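Local coordinates for De novo designed protein Foldit4 (Synthetic construct, PDB 6WI5) that is a de novo designed alpha+beta protein of no assigned biological function, with two helices packed on a four-stranded antiparallel sheet, at residues V5-R10 and V82-T87. Sequence-based numbering, arbitrary orientation.
Sequences VEIRIR and VEVRTT
Glu6 and Arg85 sit opposite each other as an antiparallel hydrogen-bonded pair, joined twice through the backbone and twice more through their side chains. The main-chain bonds are short and nearly straight, Glu6 N to Arg85 O at 2.7 Å and Arg85 N to Glu6 O at 2.8 Å. The two side chains run side by side, and Arg85 takes the carboxylate side-on. Its NH1 meets Glu6 OE1 on the syn side at 2.9 Å, while NE reaches OE2 from above the carboxylate plane, the two flat groups being turned 46° apart. The bend in Arg85 at chi3 (71°) swings NE toward this carboxylate. A water also donates to Glu6 OE2 at 2.7 Å and bonds to Thr87 OG1. An alanine in place of Glu6 would probably leave the Arg85 guanidinium without its two-pronged partner and free to swing, and the water without one of its anchors.

Two residues along, Arg8 and Glu83 repeat the backbone pairing, but their charges meet more loosely. Glu83 OE1 lies over the guanidinium centre, 3.2 Å from Arg8 NH2, with the planes stacked only 17° apart and no N-H aimed at the oxygen.

The other face is mostly apolar, tightly packed under the helices along strand 3-11 but exposed at Val84 and Thr86 on the outer strand. Ile7 CG2 lies 3.7 Å from Val82 CG1, and Val5 CG1 packs on Val84 CG1. Val5, Ile7 and Ile9 are buried, Val5 against Ile62 and Val66 of helix 59-76, Ile9 against Ile73 of that helix and Leu20 and Ile24 of helix 17-31. Strand 3-11, bonded also to strand 47-56, is thus inner and 81-87 an edge strand in a two-layer ferredoxin-like sandwich, whose antiparallel sheet has strand order 2-3-1-4.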
ATOM      1  N   VAL A   5      -0.968   9.182  -0.714  1.00 19.47           N
ATOM      2  CA  VAL A   5      -1.118   8.080  -1.655  1.00 19.62           C
ATOM      3  C   VAL A   5      -2.038   7.042  -1.035  1.00 23.89           C
ATOM      4  O   VAL A   5      -1.842   6.642   0.119  1.00 25.05           O
ATOM      5  CB  VAL A   5       0.237   7.454  -2.028  1.00 27.69           C
ATOM      6  CG1 VAL A   5       0.027   6.231  -2.912  1.00 27.39           C
ATOM      7  CG2 VAL A   5       1.101   8.471  -2.734  1.00 21.53           C
ATOM      8  N   GLU A   6      -3.038   6.614  -1.797  1.00 19.28           N
ATOM      9  CA  GLU A   6      -3.970   5.580  -1.373  1.00 18.60           C
ATOM     10  C   GLU A   6      -3.849   4.399  -2.324  1.00 24.25           C
ATOM     11  O   GLU A   6      -4.010   4.557  -3.537  1.00 24.67           O
ATOM     12  CB  GLU A   6      -5.405   6.109  -1.351  1.00 23.96           C
ATOM     13  CG  GLU A   6      -5.555   7.424  -0.610  1.00 31.48           C
ATOM     14  CD  GLU A   6      -6.883   8.099  -0.889  1.00 64.75           C
ATOM     15  OE1 GLU A   6      -7.903   7.671  -0.311  1.00 75.54           O
ATOM     16  OE2 GLU A   6      -6.905   9.048  -1.701  1.00 40.74           O
ATOM     17  N   ILE A   7      -3.552   3.226  -1.773  1.00 20.80           N
ATOM     18  CA  ILE A   7      -3.341   2.014  -2.553  1.00 20.43           C
ATOM     19  C   ILE A   7      -4.437   1.022  -2.198  1.00 26.80           C
ATOM     20  O   ILE A   7      -4.631   0.701  -1.020  1.00 28.17           O
ATOM     21  CB  ILE A   7      -1.950   1.409  -2.294  1.00 23.08           C
ATOM     22  CG1 ILE A   7      -0.862   2.461  -2.506  1.00 28.20           C
ATOM     23  CG2 ILE A   7      -1.714   0.210  -3.200  1.00 21.32           C
ATOM     24  CD1 ILE A   7       0.530   1.962  -2.198  1.00 31.12           C
ATOM     25  N   ARG A   8      -5.153   0.544  -3.211  1.00 21.88           N
ATOM     26  CA  ARG A   8      -6.214  -0.441  -3.037  1.00 22.93           C
ATOM     27  C   ARG A   8      -5.783  -1.737  -3.707  1.00 22.35           C
ATOM     28  O   ARG A   8      -5.471  -1.744  -4.902  1.00 26.47           O
ATOM     29  CB  ARG A   8      -7.531   0.056  -3.629  1.00 32.46           C
ATOM     30  CG  ARG A   8      -8.693  -0.909  -3.444  1.00 33.38           C
ATOM     31  CD  ARG A   8      -9.913  -0.451  -4.225  1.00 46.76           C
ATOM     32  NE  ARG A   8      -9.673  -0.472  -5.666  1.00 57.49           N
ATOM     33  CZ  ARG A   8     -10.532  -0.023  -6.573  1.00 65.00           C
ATOM     34  NH1 ARG A   8     -11.694   0.491  -6.191  1.00 56.43           N
ATOM     35  NH2 ARG A   8     -10.232  -0.082  -7.863  1.00 61.99           N
ATOM     36  N   ILE A   9      -5.769  -2.825  -2.943  1.00 22.29           N
ATOM     37  CA  ILE A   9      -5.299  -4.120  -3.419  1.00 20.62           C
ATOM     38  C   ILE A   9      -6.446  -5.113  -3.306  1.00 28.21           C
ATOM     39  O   ILE A   9      -6.980  -5.331  -2.211  1.00 27.26           O
ATOM     40  CB  ILE A   9      -4.079  -4.608  -2.623  1.00 23.86           C
ATOM     41  CG1 ILE A   9      -3.023  -3.506  -2.548  1.00 29.50           C
ATOM     42  CG2 ILE A   9      -3.504  -5.871  -3.252  1.00 23.68           C
ATOM     43  CD1 ILE A   9      -2.304  -3.453  -1.226  1.00 26.25           C
ATOM     44  N   ARG A  10      -6.818  -5.718  -4.431  1.00 26.24           N
ATOM     45  CA  ARG A  10      -7.828  -6.772  -4.450  1.00 38.16           C
ATOM     46  C   ARG A  10      -7.131  -8.112  -4.248  1.00 38.94           C
ATOM     47  O   ARG A  10      -6.346  -8.546  -5.097  1.00 39.24           O
ATOM     48  CB  ARG A  10      -8.616  -6.749  -5.756  1.00 39.68           C
ATOM     49  CG  ARG A  10      -9.734  -5.719  -5.785  1.00 66.72           C
ATOM     50  CD  ARG A  10     -10.507  -5.771  -7.093  1.00 82.09           C
ATOM     51  NE  ARG A  10     -11.951  -5.759  -6.874  1.00 91.22           N
ATOM     52  CZ  ARG A  10     -12.703  -6.853  -6.799  1.00 95.87           C
ATOM     53  NH1 ARG A  10     -14.009  -6.752  -6.597  1.00 84.22           N
ATOM     54  NH2 ARG A  10     -12.146  -8.050  -6.928  1.00 83.19           N
ATOM     55  N   VAL A  82      -4.294  -3.784  -8.400  1.00 29.02           N
ATOM     56  CA  VAL A  82      -3.878  -2.667  -7.562  1.00 22.90           C
ATOM     57  C   VAL A  82      -4.309  -1.364  -8.219  1.00 25.00           C
ATOM     58  O   VAL A  82      -4.151  -1.187  -9.432  1.00 28.80           O
ATOM     59  CB  VAL A  82      -2.352  -2.670  -7.327  1.00 27.02           C
ATOM     60  CG1 VAL A  82      -1.953  -1.526  -6.410  1.00 26.19           C
ATOM     61  CG2 VAL A  82      -1.902  -4.004  -6.753  1.00 26.19           C
ATOM     62  N   GLU A  83      -4.855  -0.454  -7.417  1.00 21.09           N
ATOM     63  CA  GLU A  83      -5.198   0.889  -7.866  1.00 25.64           C
ATOM     64  C   GLU A  83      -4.505   1.887  -6.952  1.00 21.85           C
ATOM     65  O   GLU A  83      -4.570   1.756  -5.725  1.00 23.62           O
ATOM     66  CB  GLU A  83      -6.713   1.117  -7.852  1.00 27.72           C
ATOM     67  CG  GLU A  83      -7.145   2.429  -8.496  1.00 41.39           C
ATOM     68  CD  GLU A  83      -8.635   2.691  -8.362  1.00 59.34           C
ATOM     69  OE1 GLU A  83      -9.112   2.851  -7.219  1.00 62.83           O
ATOM     70  OE2 GLU A  83      -9.328   2.731  -9.401  1.00 69.41           O
ATOM     71  N   VAL A  84      -3.841   2.876  -7.544  1.00 21.36           N
ATOM     72  CA  VAL A  84      -3.054   3.855  -6.803  1.00 20.02           C
ATOM     73  C   VAL A  84      -3.636   5.236  -7.058  1.00 19.03           C
ATOM     74  O   VAL A  84      -3.820   5.634  -8.215  1.00 22.03           O
ATOM     75  CB  VAL A  84      -1.569   3.809  -7.203  1.00 22.43           C
ATOM     76  CG1 VAL A  84      -0.779   4.855  -6.430  1.00 26.30           C
ATOM     77  CG2 VAL A  84      -1.000   2.418  -6.963  1.00 24.65           C
ATOM     78  N   ARG A  85      -3.915   5.965  -5.980  1.00 14.23           N
ATOM     79  CA  ARG A  85      -4.432   7.326  -6.058  1.00 17.35           C
ATOM     80  C   ARG A  85      -3.493   8.238  -5.285  1.00 21.45           C
ATOM     81  O   ARG A  85      -3.270   8.029  -4.089  1.00 21.38           O
ATOM     82  CB  ARG A  85      -5.855   7.411  -5.500  1.00 21.16           C
ATOM     83  CG  ARG A  85      -6.539   8.734  -5.781  1.00 33.33           C
ATOM     84  CD  ARG A  85      -8.035   8.652  -5.535  1.00 43.33           C
ATOM     85  NE  ARG A  85      -8.357   8.551  -4.115  1.00 57.67           N
ATOM     86  CZ  ARG A  85      -9.595   8.534  -3.633  1.00 69.11           C
ATOM     87  NH1 ARG A  85      -9.799   8.441  -2.326  1.00 59.81           N
ATOM     88  NH2 ARG A  85     -10.631   8.611  -4.458  1.00 64.34           N
ATOM     89  N   THR A  86      -2.944   9.240  -5.966  1.00 17.80           N
ATOM     90  CA  THR A  86      -1.962  10.149  -5.389  1.00 16.03           C
ATOM     91  C   THR A  86      -2.512  11.568  -5.420  1.00 23.33           C
ATOM     92  O   THR A  86      -2.946  12.042  -6.473  1.00 20.78           O
ATOM     93  CB  THR A  86      -0.637  10.087  -6.154  1.00 23.88           C
ATOM     94  OG1 THR A  86      -0.167   8.734  -6.186  1.00 30.55           O
ATOM     95  CG2 THR A  86       0.405  10.969  -5.482  1.00 28.20           C
ATOM     96  N   THR A  87      -2.483  12.242  -4.273  1.00 20.04           N
ATOM     97  CA  THR A  87      -3.020  13.591  -4.145  1.00 16.60           C
ATOM     98  C   THR A  87      -1.903  14.545  -3.749  1.00 26.15           C
ATOM     99  O   THR A  87      -1.213  14.318  -2.750  1.00 20.69           O
ATOM    100  CB  THR A  87      -4.146  13.644  -3.111  1.00 24.83           C
ATOM    101  OG1 THR A  87      -5.167  12.702  -3.463  1.00 26.15           O
ATOM    102  CG2 THR A  87      -4.749  15.043  -3.047  1.00 27.82           C
TER
HETATM  103  O   HOH W   1      -4.766  10.280  -2.692  1.00 25.32           O